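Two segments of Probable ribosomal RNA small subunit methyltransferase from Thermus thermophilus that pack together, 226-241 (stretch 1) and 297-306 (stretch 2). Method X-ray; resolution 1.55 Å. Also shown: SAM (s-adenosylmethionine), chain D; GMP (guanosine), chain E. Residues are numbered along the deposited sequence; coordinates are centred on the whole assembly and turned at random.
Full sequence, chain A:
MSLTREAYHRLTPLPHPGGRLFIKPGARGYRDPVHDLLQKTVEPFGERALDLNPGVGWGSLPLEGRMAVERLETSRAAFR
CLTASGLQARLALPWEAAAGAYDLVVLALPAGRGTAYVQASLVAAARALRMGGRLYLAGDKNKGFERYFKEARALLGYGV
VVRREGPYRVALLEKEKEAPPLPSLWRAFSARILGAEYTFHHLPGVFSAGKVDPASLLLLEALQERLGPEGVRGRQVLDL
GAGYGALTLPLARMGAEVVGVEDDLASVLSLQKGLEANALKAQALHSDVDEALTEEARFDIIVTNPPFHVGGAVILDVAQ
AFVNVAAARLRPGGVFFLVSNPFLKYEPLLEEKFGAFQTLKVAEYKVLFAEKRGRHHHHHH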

ATOM      1  N   ARG A 226      22.821  17.234   9.188  1.00 27.14           N
ATOM      2  CA  ARG A 226      22.125  18.432   9.637  1.00 27.97           C
ATOM      3  C   ARG A 226      21.960  18.472  11.159  1.00 27.78           C
ATOM      4  O   ARG A 226      22.248  19.498  11.788  1.00 28.19           O
ATOM      5  CB  ARG A 226      20.762  18.516   8.939  1.00 28.25           C
ATOM      6  CG  ARG A 226      19.839  19.634   9.410  1.00 30.77           C
ATOM      7  CD  ARG A 226      19.968  20.864   8.549  1.00 34.07           C
ATOM      8  NE  ARG A 226      19.285  22.009   9.141  1.00 35.40           N
ATOM      9  CZ  ARG A 226      19.202  23.210   8.577  1.00 35.57           C
ATOM     10  NH1 ARG A 226      19.750  23.430   7.386  1.00 36.23           N
ATOM     11  NH2 ARG A 226      18.565  24.193   9.204  1.00 35.88           N
ATOM     12  N   LEU A 227      21.516  17.359  11.744  1.00 27.83           N
ATOM     13  CA  LEU A 227      21.152  17.315  13.168  1.00 27.66           C
ATOM     14  C   LEU A 227      22.235  16.731  14.081  1.00 28.49           C
ATOM     15  O   LEU A 227      22.174  16.904  15.301  1.00 28.09           O
ATOM     16  CB  LEU A 227      19.839  16.537  13.377  1.00 27.61           C
ATOM     17  CG  LEU A 227      18.611  16.910  12.540  1.00 26.19           C
ATOM     18  CD1 LEU A 227      17.416  16.074  12.965  1.00 25.66           C
ATOM     19  CD2 LEU A 227      18.265  18.389  12.620  1.00 27.33           C
ATOM     20  N   GLY A 228      23.203  16.022  13.501  1.00 29.10           N
ATOM     21  CA  GLY A 228      24.233  15.330  14.289  1.00 30.18           C
ATOM     22  C   GLY A 228      23.754  13.956  14.734  1.00 31.08           C
ATOM     23  O   GLY A 228      22.549  13.703  14.757  1.00 31.27           O
ATOM     24  N   PRO A 229      24.695  13.053  15.086  1.00 31.75           N
ATOM     25  CA  PRO A 229      24.385  11.693  15.546  1.00 32.11           C
ATOM     26  C   PRO A 229      23.414  11.638  16.728  1.00 32.53           C
ATOM     27  O   PRO A 229      22.660  10.666  16.856  1.00 32.79           O
ATOM     28  CB  PRO A 229      25.755  11.140  15.968  1.00 32.44           C
ATOM     29  CG  PRO A 229      26.651  12.331  16.076  1.00 32.38           C
ATOM     30  CD  PRO A 229      26.147  13.282  15.044  1.00 31.77           C
ATOM     31  N   GLU A 230      23.429  12.676  17.566  1.00 32.87           N
ATOM     32  CA  GLU A 230      22.596  12.725  18.770  1.00 33.19           C
ATOM     33  C   GLU A 230      21.349  13.612  18.645  1.00 32.86           C
ATOM     34  O   GLU A 230      20.530  13.656  19.571  1.00 33.28           O
ATOM     35  CB  GLU A 230      23.431  13.166  19.983  1.00 33.60           C
ATOM     36  CG  GLU A 230      24.495  12.161  20.424  1.00 34.80           C
ATOM     37  CD  GLU A 230      23.909  10.824  20.846  1.00 36.49           C
ATOM     38  OE1 GLU A 230      22.994  10.809  21.699  1.00 37.19           O
ATOM     39  OE2 GLU A 230      24.366   9.784  20.320  1.00 38.04           O
ATOM     40  N   GLY A 231      21.199  14.303  17.510  1.00 32.13           N
ATOM     41  CA  GLY A 231      20.127  15.297  17.325  1.00 30.38           C
ATOM     42  C   GLY A 231      18.747  14.692  17.147  1.00 29.18           C
ATOM     43  O   GLY A 231      17.757  15.401  16.933  1.00 28.72           O
ATOM     44  N   VAL A 232      18.687  13.370  17.244  1.00 28.44           N
ATOM     45  CA  VAL A 232      17.447  12.637  17.108  1.00 27.28           C
ATOM     46  C   VAL A 232      17.027  11.962  18.423  1.00 26.38           C
ATOM     47  O   VAL A 232      15.850  11.701  18.644  1.00 25.59           O
ATOM     48  CB  VAL A 232      17.532  11.655  15.905  1.00 27.94           C
ATOM     49  CG1 VAL A 232      16.901  10.336  16.212  1.00 27.22           C
ATOM     50  CG2 VAL A 232      16.922  12.294  14.665  1.00 27.84           C
ATOM     51  N   ARG A 233      17.988  11.710  19.312  1.00 25.42           N
ATOM     52  CA  ARG A 233      17.683  11.045  20.576  1.00 25.29           C
ATOM     53  C   ARG A 233      16.610  11.791  21.370  1.00 24.68           C
ATOM     54  O   ARG A 233      16.672  13.016  21.531  1.00 24.74           O
ATOM     55  CB  ARG A 233      18.952  10.844  21.420  1.00 24.99           C
ATOM     56  CG  ARG A 233      18.750   9.943  22.643  1.00 25.52           C
ATOM     57  CD  ARG A 233      20.076   9.542  23.317  1.00 26.30           C
ATOM     58  NE  ARG A 233      20.986   8.850  22.401  1.00 28.93           N
ATOM     59  CZ  ARG A 233      20.824   7.600  21.964  1.00 29.99           C
ATOM     60  NH1 ARG A 233      19.776   6.871  22.344  1.00 30.75           N
ATOM     61  NH2 ARG A 233      21.714   7.079  21.131  1.00 31.19           N
ATOM     62  N   GLY A 234      15.622  11.038  21.845  1.00 24.64           N
ATOM     63  CA  GLY A 234      14.556  11.579  22.685  1.00 24.94           C
ATOM     64  C   GLY A 234      13.507  12.417  21.967  1.00 25.15           C
ATOM     65  O   GLY A 234      12.579  12.925  22.608  1.00 25.76           O
ATOM     66  N   ARG A 235      13.659  12.573  20.650  1.00 24.24           N
ATOM     67  CA  ARG A 235      12.728  13.350  19.823  1.00 24.48           C
ATOM     68  C   ARG A 235      11.591  12.461  19.332  1.00 23.28           C
ATOM     69  O   ARG A 235      11.777  11.262  19.103  1.00 23.35           O
ATOM     70  CB  ARG A 235      13.432  13.988  18.605  1.00 24.75           C
ATOM     71  CG  ARG A 235      14.652  14.860  18.928  1.00 28.18           C
ATOM     72  CD  ARG A 235      14.305  16.093  19.716  1.00 32.77           C
ATOM     73  NE  ARG A 235      15.510  16.832  20.078  1.00 36.03           N
ATOM     74  CZ  ARG A 235      16.053  17.796  19.340  1.00 37.64           C
ATOM     75  NH1 ARG A 235      15.493  18.151  18.184  1.00 39.10           N
ATOM     76  NH2 ARG A 235      17.154  18.409  19.764  1.00 37.08           N
ATOM     77  N   GLN A 236      10.422  13.066  19.161  1.00 22.41           N
ATOM     78  CA  GLN A 236       9.259  12.393  18.577  1.00 21.40           C
ATOM     79  C   GLN A 236       9.297  12.527  17.058  1.00 20.77           C
ATOM     80  O   GLN A 236       9.320  13.638  16.530  1.00 19.95           O
ATOM     81  CB  GLN A 236       7.971  12.965  19.169  1.00 22.21           C
ATOM     82  CG  GLN A 236       7.795  12.580  20.632  1.00 24.32           C
ATOM     83  CD  GLN A 236       6.692  13.355  21.319  1.00 27.61           C
ATOM     84  OE1 GLN A 236       6.286  14.423  20.863  1.00 29.33           O
ATOM     85  NE2 GLN A 236       6.208  12.825  22.436  1.00 30.76           N
ATOM     86  N   VAL A 237       9.341  11.383  16.379  1.00 19.47           N
ATOM     87  CA  VAL A 237       9.504  11.348  14.924  1.00 19.77           C
ATOM     88  C   VAL A 237       8.276  10.685  14.319  1.00 19.78           C
ATOM     89  O   VAL A 237       7.805   9.669  14.835  1.00 20.81           O
ATOM     90  CB  VAL A 237      10.754  10.525  14.526  1.00 19.74           C
ATOM     91  CG1 VAL A 237      10.828  10.306  13.008  1.00 21.64           C
ATOM     92  CG2 VAL A 237      12.025  11.214  15.018  1.00 20.56           C
ATOM     93  N   LEU A 238       7.747  11.269  13.239  1.00 18.63           N
ATOM     94  CA  LEU A 238       6.726  10.624  12.424  1.00 18.77           C
ATOM     95  C   LEU A 238       7.360  10.272  11.091  1.00 18.63           C
ATOM     96  O   LEU A 238       7.957  11.150  10.462  1.00 19.90           O
ATOM     97  CB  LEU A 238       5.554  11.567  12.168  1.00 19.19           C
ATOM     98  CG  LEU A 238       4.393  11.014  11.327  1.00 19.51           C
ATOM     99  CD1 LEU A 238       3.695   9.858  12.025  1.00 20.51           C
ATOM    100  CD2 LEU A 238       3.392  12.145  11.122  1.00 20.04           C
ATOM    101  N   ASP A 239       7.228   9.003  10.691  1.00 18.89           N
ATOM    102  CA  ASP A 239       7.737   8.520   9.398  1.00 18.38           C
ATOM    103  C   ASP A 239       6.507   8.317   8.516  1.00 19.40           C
ATOM    104  O   ASP A 239       5.724   7.379   8.751  1.00 20.08           O
ATOM    105  CB  ASP A 239       8.518   7.210   9.599  1.00 19.31           C
ATOM    106  CG  ASP A 239       9.121   6.653   8.316  1.00 18.75           C
ATOM    107  OD1 ASP A 239       8.851   7.168   7.219  1.00 20.61           O
ATOM    108  OD2 ASP A 239       9.848   5.652   8.446  1.00 22.04           O
ATOM    109  N   LEU A 240       6.318   9.216   7.536  1.00 18.38           N
ATOM    110  CA  LEU A 240       5.142   9.150   6.656  1.00 18.67           C
ATOM    111  C   LEU A 240       5.405   8.162   5.532  1.00 19.26           C
ATOM    112  O   LEU A 240       6.238   8.409   4.633  1.00 19.85           O
ATOM    113  CB  LEU A 240       4.825  10.530   6.064  1.00 19.79           C
ATOM    114  CG  LEU A 240       4.311  11.602   7.013  1.00 18.94           C
ATOM    115  CD1 LEU A 240       4.366  12.979   6.388  1.00 21.28           C
ATOM    116  CD2 LEU A 240       2.882  11.289   7.447  1.00 20.97           C
ATOM    117  N   GLY A 241       4.682   7.042   5.550  1.00 18.58           N
ATOM    118  CA  GLY A 241       4.864   6.004   4.557  1.00 19.21           C
ATOM    119  C   GLY A 241       6.044   5.158   4.954  1.00 19.04           C
ATOM    120  O   GLY A 241       7.022   5.067   4.225  1.00 19.47           O
ATOM    121  N   ALA A 297      -1.836  14.919  18.210  1.00 24.41           N
ATOM    122  CA  ALA A 297      -0.454  14.436  18.141  1.00 23.34           C
ATOM    123  C   ALA A 297       0.428  15.376  17.323  1.00 23.20           C
ATOM    124  O   ALA A 297       0.074  15.741  16.196  1.00 22.91           O
ATOM    125  CB  ALA A 297      -0.397  13.025  17.572  1.00 23.12           C
ATOM    126  N   ARG A 298       1.561  15.776  17.907  1.00 22.71           N
ATOM    127  CA  ARG A 298       2.568  16.587  17.215  1.00 22.45           C
ATOM    128  C   ARG A 298       3.965  15.977  17.346  1.00 21.77           C
ATOM    129  O   ARG A 298       4.198  15.091  18.175  1.00 21.99           O
ATOM    130  CB  ARG A 298       2.586  18.026  17.743  1.00 22.40           C
ATOM    131  CG  ARG A 298       1.267  18.764  17.668  1.00 24.44           C
ATOM    132  CD  ARG A 298       0.880  19.092  16.239  1.00 26.61           C
ATOM    133  NE  ARG A 298      -0.353  19.877  16.209  1.00 28.82           N
ATOM    134  CZ  ARG A 298      -1.572  19.361  16.066  1.00 30.27           C
ATOM    135  NH1 ARG A 298      -1.739  18.046  15.932  1.00 29.43           N
ATOM    136  NH2 ARG A 298      -2.632  20.165  16.061  1.00 30.84           N
ATOM    137  N   PHE A 299       4.893  16.437  16.514  1.00 20.96           N
ATOM    138  CA  PHE A 299       6.198  15.799  16.430  1.00 21.04           C
ATOM    139  C   PHE A 299       7.296  16.833  16.318  1.00 21.18           C
ATOM    140  O   PHE A 299       7.041  17.981  15.942  1.00 21.15           O
ATOM    141  CB  PHE A 299       6.229  14.830  15.233  1.00 20.55           C
ATOM    142  CG  PHE A 299       5.196  13.737  15.326  1.00 20.46           C
ATOM    143  CD1 PHE A 299       5.509  12.521  15.918  1.00 21.16           C
ATOM    144  CD2 PHE A 299       3.885  13.954  14.879  1.00 20.98           C
ATOM    145  CE1 PHE A 299       4.557  11.520  16.041  1.00 20.32           C
ATOM    146  CE2 PHE A 299       2.903  12.959  15.015  1.00 20.84           C
ATOM    147  CZ  PHE A 299       3.241  11.740  15.596  1.00 21.33           C
ATOM    148  N   ASP A 300       8.514  16.409  16.662  1.00 21.45           N
ATOM    149  CA  ASP A 300       9.719  17.227  16.545  1.00 21.37           C
ATOM    150  C   ASP A 300      10.372  17.082  15.162  1.00 21.04           C
ATOM    151  O   ASP A 300      10.957  18.037  14.638  1.00 21.89           O
ATOM    152  CB  ASP A 300      10.735  16.814  17.617  1.00 21.32           C
ATOM    153  CG  ASP A 300      10.151  16.846  19.024  1.00 22.25           C
ATOM    154  OD1 ASP A 300       9.604  17.903  19.414  1.00 23.20           O
ATOM    155  OD2 ASP A 300      10.235  15.813  19.737  1.00 21.76           O
ATOM    156  N   ILE A 301      10.290  15.883  14.589  1.00 21.00           N
ATOM    157  CA  ILE A 301      10.929  15.595  13.304  1.00 20.40           C
ATOM    158  C   ILE A 301       9.967  14.750  12.489  1.00 20.16           C
ATOM    159  O   ILE A 301       9.414  13.781  13.001  1.00 19.90           O
ATOM    160  CB  ILE A 301      12.246  14.800  13.491  1.00 21.21           C
ATOM    161  CG1 ILE A 301      13.265  15.628  14.277  1.00 21.29           C
ATOM    162  CG2 ILE A 301      12.853  14.403  12.147  1.00 20.47           C
ATOM    163  CD1 ILE A 301      14.429  14.807  14.799  1.00 25.27           C
ATOM    164  N   ILE A 302       9.777  15.110  11.223  1.00 19.26           N
ATOM    165  CA  ILE A 302       8.965  14.292  10.319  1.00 19.24           C
ATOM    166  C   ILE A 302       9.778  13.983   9.076  1.00 19.68           C
ATOM    167  O   ILE A 302      10.438  14.874   8.519  1.00 19.82           O
ATOM    168  CB  ILE A 302       7.641  14.992   9.965  1.00 19.23           C
ATOM    169  CG1 ILE A 302       6.821  15.157  11.250  1.00 19.37           C
ATOM    170  CG2 ILE A 302       6.862  14.168   8.903  1.00 19.99           C
ATOM    171  CD1 ILE A 302       5.437  15.743  11.064  1.00 20.42           C
ATOM    172  N   VAL A 303       9.809  12.709   8.698  1.00 19.15           N
ATOM    173  CA  VAL A 303      10.619  12.286   7.551  1.00 19.49           C
ATOM    174  C   VAL A 303       9.721  11.576   6.565  1.00 19.42           C
ATOM    175  O   VAL A 303       8.743  10.927   6.962  1.00 19.43           O
ATOM    176  CB  VAL A 303      11.792  11.335   7.952  1.00 20.18           C
ATOM    177  CG1 VAL A 303      12.750  12.037   8.898  1.00 20.33           C
ATOM    178  CG2 VAL A 303      11.255  10.032   8.580  1.00 20.92           C
ATOM    179  N   THR A 304      10.058  11.673   5.281  1.00 19.00           N
ATOM    180  CA  THR A 304       9.307  10.909   4.300  1.00 18.71           C
ATOM    181  C   THR A 304      10.077  10.702   3.012  1.00 19.71           C
ATOM    182  O   THR A 304      10.770  11.601   2.546  1.00 19.33           O
ATOM    183  CB  THR A 304       7.919  11.551   3.997  1.00 19.44           C
ATOM    184  OG1 THR A 304       7.157  10.662   3.166  1.00 20.35           O
ATOM    185  CG2 THR A 304       8.060  12.933   3.302  1.00 19.02           C
ATOM    186  N   ASN A 305       9.953   9.479   2.495  1.00 19.14           N
ATOM    187  CA  ASN A 305      10.293   9.134   1.115  1.00 19.84           C
ATOM    188  C   ASN A 305       8.926   8.806   0.479  1.00 20.16           C
ATOM    189  O   ASN A 305       8.466   7.661   0.578  1.00 20.76           O
ATOM    190  CB  ASN A 305      11.213   7.912   1.141  1.00 19.99           C
ATOM    191  CG  ASN A 305      11.615   7.439  -0.242  1.00 21.38           C
ATOM    192  OD1 ASN A 305      11.210   8.015  -1.246  1.00 23.63           O
ATOM    193  ND2 ASN A 305      12.422   6.368  -0.296  1.00 22.60           N
ATOM    194  N   PRO A 306       8.241   9.815  -0.091  1.00 20.66           N
ATOM    195  CA  PRO A 306       6.849   9.575  -0.483  1.00 20.56           C
ATOM    196  C   PRO A 306       6.673   8.635  -1.669  1.00 20.16           C
ATOM    197  O   PRO A 306       7.608   8.439  -2.478  1.00 20.77           O
ATOM    198  CB  PRO A 306       6.319  10.963  -0.875  1.00 20.00           C
ATOM    199  CG  PRO A 306       7.353  11.937  -0.516  1.00 23.13           C
ATOM    200  CD  PRO A 306       8.662  11.212  -0.340  1.00 20.89           C
TER
HETATM  201  N   SAM D 384       9.808   4.794   4.070  1.00 16.82           N
HETATM  202  CA  SAM D 384      10.056   3.545   3.269  1.00 17.87           C
HETATM  203  C   SAM D 384      11.451   3.603   2.686  1.00 18.59           C
HETATM  204  O   SAM D 384      12.021   4.702   2.744  1.00 19.76           O
HETATM  205  OXT SAM D 384      11.941   2.592   2.157  1.00 19.44           O
HETATM  206  CB  SAM D 384       9.053   3.411   2.120  1.00 17.79           C
HETATM  207  CG  SAM D 384       9.047   4.557   1.105  1.00 17.65           C
HETATM  208  SD  SAM D 384       7.903   4.219  -0.272  1.00 19.20           S
HETATM  209  CE  SAM D 384       8.571   5.298  -1.572  1.00 19.57           C
HETATM  210  C5' SAM D 384       6.372   5.110   0.133  1.00 17.16           C
HETATM  211  C4' SAM D 384       5.535   4.379   1.169  1.00 15.33           C
HETATM  212  O4' SAM D 384       4.340   5.148   1.288  1.00 13.93           O
HETATM  213  C3' SAM D 384       5.140   2.944   0.792  1.00 14.02           C
HETATM  214  O3' SAM D 384       5.514   2.013   1.799  1.00 13.83           O
HETATM  215  C2' SAM D 384       3.623   3.037   0.601  1.00 13.48           C
HETATM  216  O2' SAM D 384       2.903   1.852   0.880  1.00 14.54           O
HETATM  217  C1' SAM D 384       3.324   4.199   1.545  1.00 13.93           C
HETATM  218  N9  SAM D 384       2.017   4.774   1.293  1.00 11.94           N
HETATM  219  C8  SAM D 384       1.322   4.878   0.090  1.00 13.52           C
HETATM  220  N7  SAM D 384       0.146   5.515   0.312  1.00 12.59           N
HETATM  221  C5  SAM D 384       0.080   5.802   1.659  1.00 11.05           C
HETATM  222  C6  SAM D 384      -0.892   6.399   2.471  1.00 11.86           C
HETATM  223  N6  SAM D 384      -2.062   6.814   1.967  1.00 12.42           N
HETATM  224  N1  SAM D 384      -0.616   6.531   3.812  1.00 12.34           N
HETATM  225  C2  SAM D 384       0.566   6.082   4.358  1.00 12.71           C
HETATM  226  N3  SAM D 384       1.524   5.434   3.586  1.00 12.22           N
HETATM  227  C4  SAM D 384       1.261   5.326   2.264  1.00 11.34           C
HETATM  228  C4' GMP E 385      15.531   5.063  -9.673  1.00 35.04           C
HETATM  229  O4' GMP E 385      14.819   5.953  -8.804  1.00 34.35           O
HETATM  230  C3' GMP E 385      14.505   4.077 -10.208  1.00 35.10           C
HETATM  231  O3' GMP E 385      14.584   2.894  -9.403  1.00 37.19           O
HETATM  232  C2' GMP E 385      13.174   4.768  -9.967  1.00 33.44           C
HETATM  233  O2' GMP E 385      12.120   3.825  -9.769  1.00 35.73           O
HETATM  234  C1' GMP E 385      13.450   5.552  -8.695  1.00 30.01           C
HETATM  235  N9  GMP E 385      12.649   6.780  -8.508  1.00 28.75           N
HETATM  236  C8  GMP E 385      12.155   7.609  -9.443  1.00 27.39           C
HETATM  237  N7  GMP E 385      11.489   8.650  -8.879  1.00 28.28           N
HETATM  238  C5  GMP E 385      11.574   8.503  -7.538  1.00 27.09           C
HETATM  239  C6  GMP E 385      11.096   9.234  -6.334  1.00 27.64           C
HETATM  240  O6  GMP E 385      10.439  10.291  -6.443  1.00 26.21           O
HETATM  241  N1  GMP E 385      11.396   8.716  -5.129  1.00 26.73           N
HETATM  242  C2  GMP E 385      12.108   7.573  -4.973  1.00 27.53           C
HETATM  243  N2  GMP E 385      12.385   7.087  -3.738  1.00 26.43           N
HETATM  244  N3  GMP E 385      12.577   6.853  -6.030  1.00 26.36           N
HETATM  245  C4  GMP E 385      12.344   7.270  -7.300  1.00 27.70           C
HETATM  246  O   HOH W   1       8.895   7.476   4.508  1.00 14.70           O

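Strand 236-240 and the strand ending at Thr-304 run side by side in parallel, their axes 4.7 Å apart at closest approach and their N-to-C directions only 20° from each other. CA-CA distances of 4.8 Å for the pairs Val-237/Ile-301 and Leu-238/Ile-302 fix the register. The hydrogen bonds alternate as a parallel ladder requires: Ile-301 N to Gln-236 O (3.1 Å, N-H...O 158°), Leu-238 N to Ile-301 O (3.0 Å, 154°), Val-303 N to Leu-238 O (3.0 Å, 163°) and Leu-240 N to Val-303 O (3.0 Å, 162°). Between the rungs, the CA of Val-237 lies 3.1 Å from Ile-301 O, with an angle of 151° at the hydrogen, adding a CA-H...O contact.

At the start of the ladder the chain turns a corner at Asp-300. Its backbone N also donates to Gln-236 O (2.9 Å, 142°), so that carbonyl accepts two amides. In return, the Asp-300 side chain, pointing toward stretch 1, accepts Gln-236 N at OD2 (2.8 Å, 172°). A short acidic side chain thus satisfies an amide at the strand's entry. At the far end, Thr-304 OG1 donates to Leu-240 O (2.8 Å), a hydroxyl supplying the link there.

Side chains alternate between the two faces of the sheet. Val-237, Asp-239, Ile-301 and Val-303 share one. Ile-301 loses 111 Å² to stretch 1, the largest share of any residue in the 770 Å² interface; its CD1 reaches Val-232 CG2 (3.5 Å) and Leu-227 CD1 (3.7 Å), bringing the helix end and the following loop into the apolar contact. Its CB also lies 3.9 Å from Val-237 CG2.

The other face carries Leu-238, Leu-240, Ile-302 and Thr-304. Leu-238 CB sits 3.7 Å from the centroid of the Phe-299 ring atoms and 7° off the ring normal, a CH-pi contact over the face; it also lies 3.9 Å from Ile-302 CG1. Leu-240 CD1 meets Ile-302 CG2 at 3.7 Å. The branched aliphatic side chains suit these buried positions by filling space without leaving polar groups unpaired.

Beyond the ladder, water 1 joins the strand ends, its O lying 2.7 Å from Asp-239 OD1 and 2.8 Å from Leu-240 O, and accepting from Asn-305 N (3.0 Å). Both stretches then meet ligands: Gly-241 O accepts from SAM N (2.8 Å), while Asn-305 OD1 accepts from GMP N2 (2.9 Å). A CB on Gly-241 would clash with SAM O4' (2.5 Å), and its positive phi independently favours glycine.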